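Local coordinates for Lin1840 protein (Listeria innocua serovar 6a, PDB 4ZOC) that probably hydrolyses terminal non-reducing beta-D-glucosyl residues, as a glycoside hydrolase family 3 beta-glucosidase involved in beta-1,2-glucan metabolism, at residues A[102-107]-A[550-555]; A[193-198]-A[213-218]; A[626-631]-A[640-645]. The protein carries 2 engineered substitutions. All coordinates share one frame; numbering follows the deposited sequence.

Contact 1. Residues A[102-107]-A[550-555]; sequences IPLALG and LSMSFP
This is a small, buried packing contact between two domains of the family 3 glycosidase: L104 and G107, on a short helix of the TIM-barrel domain, meet S551 and M552 in a loop of the C-terminal domain. The closest pair of alpha carbons, G107 CA and S551 CA, is 5.6 Å apart, and about 165 Å² of surface is buried between the two segments. No hydrogen bond runs directly across, so the contact is van der Waals packing. S551 and L104 contribute nearly equal shares, 57 and 52 Å². CB of S551 lies 3.6 Å from G107 C, against the bare backbone of the glycine. S551 OG, set between the backbone N and the carbonyl carbon (chi1 74°), sits 3.7 Å from L104 CD1 and 3.6 Å from L104 O, without bonding to that carbonyl. The hydroxyl is not spent on the helix: it hydrogen-bonds to the backbone O of T154, while the S551 backbone pairs with E156, tying the loop to a third part of the chain. L104 approaches with one methyl. With CG anti to the backbone N (chi1 -170°), the branch leans toward the loop although CB starts off to one side, and CD1 also touches M552 CB at 4.3 Å. Beyond that carbon the extended methionine chain leads away from the helix. W526 also packs on L104, and the N-cap residue I102 bonds through its backbone to F527, placing this helix start beside 526-527. The first turn is regular: L106 N donates to I102 O at 3.0 Å and G107 N to P103 O at 2.9 Å. Within the loop, M552 O lies at the ring edge of F554, in the ring plane and 3.5 Å from F554 CD1.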
loop_
_atom_site.group_PDB
_atom_site.type_symbol
_atom_site.label_atom_id
_atom_site.label_comp_id
_atom_site.label_asym_id
_atom_site.label_seq_id
_atom_site.Cartn_x
_atom_site.Cartn_y
_atom_site.Cartn_z
ATOM N N ILE A 102 -15.273 7.019 20.555
ATOM C CA ILE A 102 -14.023 6.339 20.082
ATOM C C ILE A 102 -12.978 7.342 19.628
ATOM O O ILE A 102 -13.324 8.431 19.218
ATOM C CB ILE A 102 -14.270 5.301 18.966
ATOM C CG1 ILE A 102 -14.986 5.895 17.727
ATOM C CG2 ILE A 102 -14.969 4.102 19.518
ATOM C CD1 ILE A 102 -14.926 5.021 16.496
ATOM N N PRO A 103 -11.674 6.996 19.752
ATOM C CA PRO A 103 -10.706 8.010 19.411
ATOM C C PRO A 103 -10.824 8.662 18.007
ATOM O O PRO A 103 -10.521 9.845 17.887
ATOM C CB PRO A 103 -9.382 7.278 19.635
ATOM C CG PRO A 103 -9.708 6.384 20.790
ATOM C CD PRO A 103 -11.069 5.906 20.503
ATOM N N LEU A 104 -11.192 7.889 16.980
ATOM C CA LEU A 104 -11.292 8.420 15.603
ATOM C C LEU A 104 -12.351 9.531 15.612
ATOM O O LEU A 104 -12.187 10.525 14.968
ATOM C CB LEU A 104 -11.628 7.287 14.650
ATOM C CG LEU A 104 -11.520 7.710 13.179
ATOM C CD1 LEU A 104 -10.241 8.467 12.841
ATOM C CD2 LEU A 104 -11.744 6.547 12.270
ATOM N N ALA A 105 -13.425 9.347 16.377
ATOM C CA ALA A 105 -14.462 10.389 16.551
ATOM C C ALA A 105 -13.872 11.600 17.294
ATOM O O ALA A 105 -14.088 12.763 16.932
ATOM C CB ALA A 105 -15.642 9.845 17.271
ATOM N N LEU A 106 -13.105 11.342 18.339
ATOM C CA LEU A 106 -12.494 12.438 19.063
ATOM C C LEU A 106 -11.590 13.246 18.110
ATOM O O LEU A 106 -11.403 14.404 18.285
ATOM C CB LEU A 106 -11.743 11.978 20.322
ATOM C CG LEU A 106 -12.596 11.298 21.393
ATOM C CD1 LEU A 106 -11.772 10.773 22.540
ATOM C CD2 LEU A 106 -13.664 12.239 21.879
ATOM N N GLY A 107 -10.947 12.603 17.172
ATOM C CA GLY A 107 -10.064 13.262 16.198
ATOM C C GLY A 107 -10.964 14.267 15.440
ATOM O O GLY A 107 -10.613 15.420 15.248
ATOM N N LEU A 550 -14.046 15.833 9.423
ATOM C CA LEU A 550 -13.385 14.543 9.218
ATOM C C LEU A 550 -11.896 14.624 9.539
ATOM O O LEU A 550 -11.212 15.511 9.022
ATOM C CB LEU A 550 -13.645 14.030 7.790
ATOM C CG LEU A 550 -15.073 13.584 7.477
ATOM C CD1 LEU A 550 -15.031 13.128 5.980
ATOM C CD2 LEU A 550 -15.657 12.506 8.360
ATOM N N SER A 551 -11.433 13.690 10.377
ATOM C CA SER A 551 -9.982 13.537 10.619
ATOM C C SER A 551 -9.349 12.393 9.795
ATOM O O SER A 551 -8.094 12.137 9.858
ATOM C CB SER A 551 -9.784 13.392 12.118
ATOM O OG SER A 551 -10.208 12.124 12.477
ATOM N N MET A 552 -10.195 11.721 8.987
ATOM C CA MET A 552 -9.763 10.705 8.042
ATOM C C MET A 552 -10.643 10.770 6.788
ATOM O O MET A 552 -11.861 10.900 6.877
ATOM C CB MET A 552 -9.769 9.353 8.697
ATOM C CG MET A 552 -9.011 8.282 7.939
ATOM S SD MET A 552 -8.920 6.722 8.840
ATOM C CE MET A 552 -7.718 5.896 7.790
ATOM N N SER A 553 -10.016 10.609 5.637
ATOM C CA SER A 553 -10.690 10.683 4.332
ATOM C C SER A 553 -11.644 9.526 4.153
ATOM O O SER A 553 -11.369 8.397 4.614
ATOM C CB SER A 553 -9.599 10.637 3.229
ATOM O OG SER A 553 -8.781 11.794 3.269
ATOM N N PHE A 554 -12.806 9.798 3.545
ATOM C CA PHE A 554 -13.790 8.762 3.201
ATOM C C PHE A 554 -13.594 8.406 1.719
ATOM O O PHE A 554 -13.900 9.212 0.852
ATOM C CB PHE A 554 -15.215 9.275 3.463
ATOM C CG PHE A 554 -15.672 9.032 4.893
ATOM C CD1 PHE A 554 -14.850 9.328 5.949
ATOM C CD2 PHE A 554 -16.878 8.413 5.160
ATOM C CE1 PHE A 554 -15.213 9.042 7.245
ATOM C CE2 PHE A 554 -17.281 8.130 6.470
ATOM C CZ PHE A 554 -16.431 8.498 7.510
ATOM N N PRO A 555 -13.029 7.182 1.444
ATOM C CA PRO A 555 -12.810 6.866 0.050
ATOM C C PRO A 555 -14.039 6.764 -0.804
ATOM O O PRO A 555 -15.146 6.439 -0.381
ATOM C CB PRO A 555 -12.046 5.540 0.087
ATOM C CG PRO A 555 -11.480 5.437 1.492
ATOM C CD PRO A 555 -12.560 6.104 2.300
#

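Contact 2. Residues A[193-198]-A[213-218]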
loop_
_atom_site.group_PDB
_atom_site.type_symbol
_atom_site.label_atom_id
_atom_site.label_comp_id
_atom_site.label_asym_id
_atom_site.label_seq_id
_atom_site.Cartn_x
_atom_site.Cartn_y
_atom_site.Cartn_z
ATOM N N PHE A 193 4.682 1.546 19.403
ATOM C CA PHE A 193 5.934 2.037 18.828
ATOM C C PHE A 193 6.487 0.960 17.894
ATOM O O PHE A 193 6.892 -0.098 18.382
ATOM C CB PHE A 193 6.931 2.438 19.956
ATOM C CG PHE A 193 7.963 3.435 19.528
ATOM C CD1 PHE A 193 7.632 4.781 19.368
ATOM C CD2 PHE A 193 9.268 3.016 19.267
ATOM C CE1 PHE A 193 8.590 5.723 18.991
ATOM C CE2 PHE A 193 10.237 3.935 18.902
ATOM C CZ PHE A 193 9.888 5.278 18.726
ATOM N N ALA A 194 6.505 1.122 16.543
ATOM C CA ALA A 194 6.053 2.255 15.764
ATOM C C ALA A 194 5.477 1.811 14.468
ATOM O O ALA A 194 5.847 0.758 13.991
ATOM C CB ALA A 194 7.213 3.197 15.377
ATOM N N ALA A 195 4.570 2.648 13.940
ATOM C CA ALA A 195 4.136 2.646 12.549
ATOM C C ALA A 195 3.171 1.483 12.237
ATOM O O ALA A 195 2.977 1.100 11.100
ATOM C CB ALA A 195 5.297 2.634 11.606
ATOM N N TYR A 196 2.515 0.984 13.286
ATOM C CA TYR A 196 1.660 -0.172 13.185
ATOM C C TYR A 196 0.477 0.036 12.188
ATOM O O TYR A 196 -0.044 -0.904 11.617
ATOM C CB TYR A 196 1.167 -0.450 14.638
ATOM C CG TYR A 196 0.242 -1.563 14.957
ATOM C CD1 TYR A 196 0.240 -2.770 14.283
ATOM C CD2 TYR A 196 -0.636 -1.413 15.994
ATOM C CE1 TYR A 196 -0.658 -3.812 14.604
ATOM C CE2 TYR A 196 -1.438 -2.480 16.372
ATOM C CZ TYR A 196 -1.508 -3.640 15.659
ATOM O OH TYR A 196 -2.367 -4.651 16.012
ATOM N N GLY A 197 -0.021 1.266 12.134
ATOM C CA GLY A 197 -1.208 1.640 11.282
ATOM C C GLY A 197 -0.969 1.491 9.768
ATOM O O GLY A 197 -1.927 1.565 8.984
ATOM N N ALA A 198 0.286 1.242 9.377
ATOM C CA ALA A 198 0.639 1.061 7.968
ATOM C C ALA A 198 0.564 -0.413 7.551
ATOM O O ALA A 198 0.962 -0.772 6.463
ATOM C CB ALA A 198 2.025 1.670 7.689
ATOM N N ARG A 213 13.120 7.852 6.108
ATOM C CA ARG A 213 12.751 9.260 6.036
ATOM C C ARG A 213 11.257 9.419 6.253
ATOM O O ARG A 213 10.832 10.327 6.946
ATOM C CB ARG A 213 13.128 9.891 4.682
ATOM C CG ARG A 213 12.835 11.415 4.613
ATOM C CD ARG A 213 13.035 11.980 3.189
ATOM N NE ARG A 213 12.356 11.064 2.243
ATOM C CZ ARG A 213 11.026 10.959 2.130
ATOM N NH1 ARG A 213 10.229 11.743 2.864
ATOM N NH2 ARG A 213 10.443 10.008 1.319
ATOM N N GLU A 214 10.459 8.539 5.613
ATOM C CA GLU A 214 8.992 8.650 5.790
ATOM C C GLU A 214 8.565 8.270 7.244
ATOM O O GLU A 214 7.690 8.901 7.854
ATOM C CB GLU A 214 8.241 7.728 4.824
ATOM C CG GLU A 214 7.931 8.501 3.562
ATOM C CD GLU A 214 7.027 9.702 3.811
ATOM O OE1 GLU A 214 7.501 10.877 3.465
ATOM O OE2 GLU A 214 5.902 9.433 4.343
ATOM N N LEU A 215 9.210 7.270 7.792
ATOM C CA LEU A 215 9.029 6.972 9.239
ATOM C C LEU A 215 9.220 8.198 10.109
ATOM O O LEU A 215 8.359 8.643 10.889
ATOM C CB LEU A 215 9.971 5.830 9.640
ATOM C CG LEU A 215 9.868 5.451 11.135
ATOM C CD1 LEU A 215 8.545 4.773 11.472
ATOM C CD2 LEU A 215 10.987 4.425 11.334
ATOM N N TYR A 216 10.354 8.871 9.917
ATOM C CA TYR A 216 10.568 10.131 10.685
ATOM C C TYR A 216 9.581 11.237 10.356
ATOM O O TYR A 216 9.146 12.013 11.253
ATOM C CB TYR A 216 11.979 10.682 10.441
ATOM C CG TYR A 216 13.078 10.062 11.305
ATOM C CD1 TYR A 216 13.703 8.930 10.963
ATOM C CD2 TYR A 216 13.419 10.655 12.546
ATOM C CE1 TYR A 216 14.682 8.364 11.777
ATOM C CE2 TYR A 216 14.390 10.097 13.347
ATOM C CZ TYR A 216 15.048 8.971 12.955
ATOM O OH TYR A 216 16.033 8.399 13.746
ATOM N N GLN A 217 9.291 11.393 9.051
ATOM C CA GLN A 217 8.491 12.537 8.611
ATOM C C GLN A 217 7.055 12.517 9.112
ATOM O O GLN A 217 6.534 13.549 9.587
ATOM C CB GLN A 217 8.410 12.631 7.037
ATOM C CG GLN A 217 7.714 13.879 6.588
ATOM C CD GLN A 217 8.498 15.125 6.971
ATOM O OE1 GLN A 217 9.677 15.250 6.663
ATOM N NE2 GLN A 217 7.842 16.045 7.616
ATOM N N ASN A 218 6.434 11.333 9.023
ATOM C CA ASN A 218 4.985 11.160 9.217
ATOM C C ASN A 218 4.575 10.212 10.366
ATOM O O ASN A 218 3.560 10.426 11.025
ATOM C CB ASN A 218 4.333 10.775 7.913
ATOM C CG ASN A 218 4.331 11.941 6.919
ATOM O OD1 ASN A 218 3.994 13.044 7.265
ATOM N ND2 ASN A 218 4.709 11.692 5.706
#
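One methyl of L215 reaches the methyls of A194 and A195, joining the loop that follows barrel strand 187-193 to the helix 212-219 that comes next in this part of the TIM barrel. L215 CD1 lies 3.9 Å from A195 CB and 4.4 Å from A194 CB. The leucine CB does not face the loop; the torsions bring the branch round, with CG anti to the backbone N (chi1 179°) and chi2 at 70° carrying CD1 to the alanines. The loop backbone is unusual just here. A cis peptide joins F193 to A194, A195 follows with a positive phi of 76°, and both CB atoms point toward the helix. A194 CB also rests over one face of the F193 ring, offset toward its rim. Two backbone atoms of the loop have partners outside: A195 N pairs with Y223 OH and A194 O with N239 ND2. Polar side chains of the helix are occupied away from the leucine. R213 NH1 gives E214 OE1 a salt bridge of 2.9 Å on the anti lone pair, N218 ND2 binds E214 OE2 at 2.9 Å, and R213 NH2 pairs with D242 of the second subunit. With 71 Å² buried and no hydrogen bond across, the contact is a small apolar one that puts no directional constraint between loop and helix.

Contact 3. Residues A[626-631]-A[640-645]; sequences VEVTIK and EVIQVY
E640 OE2 is gripped twice: V641 N donates to its anti lone pair at 2.8 Å with an N-H...O angle of 145°, and K549 NZ forms a salt bridge to it. The bend at chi2 (56°) turns the carboxylate away from strand 626-631, while the aliphatic base of E640 stays against it. CB of E640 is 3.7 Å from I630 CD1, the two side chains crossing at about a right angle. The setting is the Fibronectin type III-like beta sandwich. Strands 624-632 and 638-648 follow one another in sequence but belong to different sheets, and the segment axes pass 9.9 Å apart at 154°, too far for backbone pairing. I630 and I642 reach toward each other tip to tip, I630 CG2 lying 3.8 Å from I642 CD1. That same I642 methyl touches V628 CG1 at 4.2 Å, and L609 closes over V628, I630 and I642. On the other side of strand 638-648, Y645 OH donates to Q643 OE1 at 2.6 Å in the carbonyl plane, and Q643 NE2 donates to V641 O at 3.2 Å from above the carbonyl plane. The sheets are therefore joined here by branched apolar side chains without a hydrogen bond, and the lysine would be expected to favour the charged form of E640 at the border of that core.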
loop_
_atom_site.group_PDB
_atom_site.type_symbol
_atom_site.label_atom_id
_atom_site.label_comp_id
_atom_site.label_asym_id
_atom_site.label_seq_id
_atom_site.Cartn_x
_atom_site.Cartn_y
_atom_site.Cartn_z
ATOM N N VAL A 626 -0.359 34.278 11.984
ATOM C CA VAL A 626 -1.528 34.269 11.119
ATOM C C VAL A 626 -2.720 34.655 11.961
ATOM O O VAL A 626 -3.021 34.017 13.004
ATOM C CB VAL A 626 -1.753 32.878 10.480
ATOM C CG1 VAL A 626 -2.943 32.941 9.583
ATOM C CG2 VAL A 626 -0.517 32.418 9.712
ATOM N N GLU A 627 -3.375 35.739 11.569
ATOM C CA GLU A 627 -4.496 36.267 12.325
ATOM C C GLU A 627 -5.744 36.139 11.506
ATOM O O GLU A 627 -5.785 36.547 10.343
ATOM C CB GLU A 627 -4.270 37.763 12.669
ATOM C CG GLU A 627 -5.429 38.367 13.454
ATOM C CD GLU A 627 -5.199 39.825 13.746
ATOM O OE1 GLU A 627 -4.852 40.121 14.885
ATOM O OE2 GLU A 627 -5.308 40.650 12.810
ATOM N N VAL A 628 -6.765 35.571 12.098
ATOM C CA VAL A 628 -7.967 35.233 11.367
ATOM C C VAL A 628 -9.175 35.764 12.114
ATOM O O VAL A 628 -9.355 35.488 13.272
ATOM C CB VAL A 628 -8.145 33.710 11.130
ATOM C CG1 VAL A 628 -9.366 33.432 10.267
ATOM C CG2 VAL A 628 -6.899 33.094 10.474
ATOM N N THR A 629 -10.011 36.500 11.401
ATOM C CA THR A 629 -11.280 37.002 11.951
ATOM C C THR A 629 -12.415 36.182 11.398
ATOM O O THR A 629 -12.573 36.001 10.179
ATOM C CB THR A 629 -11.483 38.465 11.533
ATOM O OG1 THR A 629 -10.385 39.208 12.056
ATOM C CG2 THR A 629 -12.728 39.033 12.118
ATOM N N ILE A 630 -13.209 35.668 12.314
ATOM C CA ILE A 630 -14.328 34.804 11.928
ATOM C C ILE A 630 -15.621 35.388 12.459
ATOM O O ILE A 630 -15.668 35.861 13.582
ATOM C CB ILE A 630 -14.117 33.346 12.375
ATOM C CG1 ILE A 630 -15.305 32.489 11.912
ATOM C CG2 ILE A 630 -13.877 33.233 13.876
ATOM C CD1 ILE A 630 -14.977 30.982 11.924
ATOM N N LYS A 631 -16.654 35.363 11.619
ATOM C CA LYS A 631 -17.995 35.835 11.946
ATOM C C LYS A 631 -19.042 34.778 11.623
ATOM O O LYS A 631 -18.992 34.165 10.587
ATOM C CB LYS A 631 -18.317 37.111 11.157
ATOM C CG LYS A 631 -19.540 37.821 11.742
ATOM C CD LYS A 631 -19.914 39.112 11.050
ATOM C CE LYS A 631 -21.255 39.553 11.608
ATOM N NZ LYS A 631 -21.561 40.880 11.066
ATOM N N GLU A 640 -17.111 26.560 14.415
ATOM C CA GLU A 640 -16.419 26.318 13.175
ATOM C C GLU A 640 -14.980 25.956 13.538
ATOM O O GLU A 640 -14.420 26.426 14.553
ATOM C CB GLU A 640 -16.417 27.608 12.313
ATOM C CG GLU A 640 -15.729 27.490 10.948
ATOM C CD GLU A 640 -16.311 26.375 10.075
ATOM O OE1 GLU A 640 -17.129 26.598 9.150
ATOM O OE2 GLU A 640 -15.940 25.205 10.346
ATOM N N VAL A 641 -14.352 25.130 12.711
ATOM C CA VAL A 641 -12.922 24.730 12.911
ATOM C C VAL A 641 -12.108 25.442 11.879
ATOM O O VAL A 641 -12.081 25.051 10.701
ATOM C CB VAL A 641 -12.701 23.173 12.886
ATOM C CG1 VAL A 641 -11.217 22.814 13.107
ATOM C CG2 VAL A 641 -13.535 22.534 13.937
ATOM N N ILE A 642 -11.394 26.492 12.339
ATOM C CA ILE A 642 -10.440 27.211 11.459
ATOM C C ILE A 642 -9.200 26.316 11.356
ATOM O O ILE A 642 -8.706 25.847 12.379
ATOM C CB ILE A 642 -10.035 28.566 12.005
ATOM C CG1 ILE A 642 -11.293 29.437 12.210
ATOM C CG2 ILE A 642 -8.953 29.160 11.144
ATOM C CD1 ILE A 642 -11.111 30.750 12.997
ATOM N N GLN A 643 -8.762 26.048 10.128
ATOM C CA GLN A 643 -7.594 25.208 9.810
ATOM C C GLN A 643 -6.570 26.010 9.040
ATOM O O GLN A 643 -6.941 26.708 8.089
ATOM C CB GLN A 643 -8.015 23.979 8.983
ATOM C CG GLN A 643 -9.063 23.150 9.716
ATOM C CD GLN A 643 -9.942 22.331 8.851
ATOM O OE1 GLN A 643 -9.501 21.663 7.921
ATOM N NE2 GLN A 643 -11.191 22.325 9.178
ATOM N N VAL A 644 -5.304 25.834 9.409
ATOM C CA VAL A 644 -4.188 26.453 8.658
ATOM C C VAL A 644 -3.252 25.367 8.176
ATOM O O VAL A 644 -2.723 24.576 8.972
ATOM C CB VAL A 644 -3.435 27.479 9.509
ATOM C CG1 VAL A 644 -2.331 28.123 8.706
ATOM C CG2 VAL A 644 -4.395 28.489 10.110
ATOM N N TYR A 645 -3.010 25.401 6.853
ATOM C CA TYR A 645 -2.120 24.509 6.178
ATOM C C TYR A 645 -0.922 25.232 5.553
ATOM O O TYR A 645 -0.988 26.415 5.130
ATOM C CB TYR A 645 -2.902 23.750 5.097
ATOM C CG TYR A 645 -4.085 22.940 5.556
ATOM C CD1 TYR A 645 -5.314 23.529 5.710
ATOM C CD2 TYR A 645 -3.984 21.572 5.705
ATOM C CE1 TYR A 645 -6.436 22.802 6.096
ATOM C CE2 TYR A 645 -5.067 20.813 6.162
ATOM C CZ TYR A 645 -6.272 21.422 6.336
ATOM O OH TYR A 645 -7.356 20.724 6.736
#

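The three contacts do not touch one another. Contacts 1 and 3 come nearest, about 6 Å between closest atoms and 21 Å between centres, and they are linked through K549, which pairs with E640 of contact 3 and directly precedes the 550-555 segment of contact 1. In sequence, contact 2 falls between the two segments of contact 1; their centres are about 19 Å apart, nearest atoms about 7 Å. Contacts 2 and 3 are farthest apart, at 29 Å between centres. All three lie away from the glucose-binding residues W271, W409 and E473, although strand 638-648 of contact 3 ends at D648, a magnesium ligand together with T650.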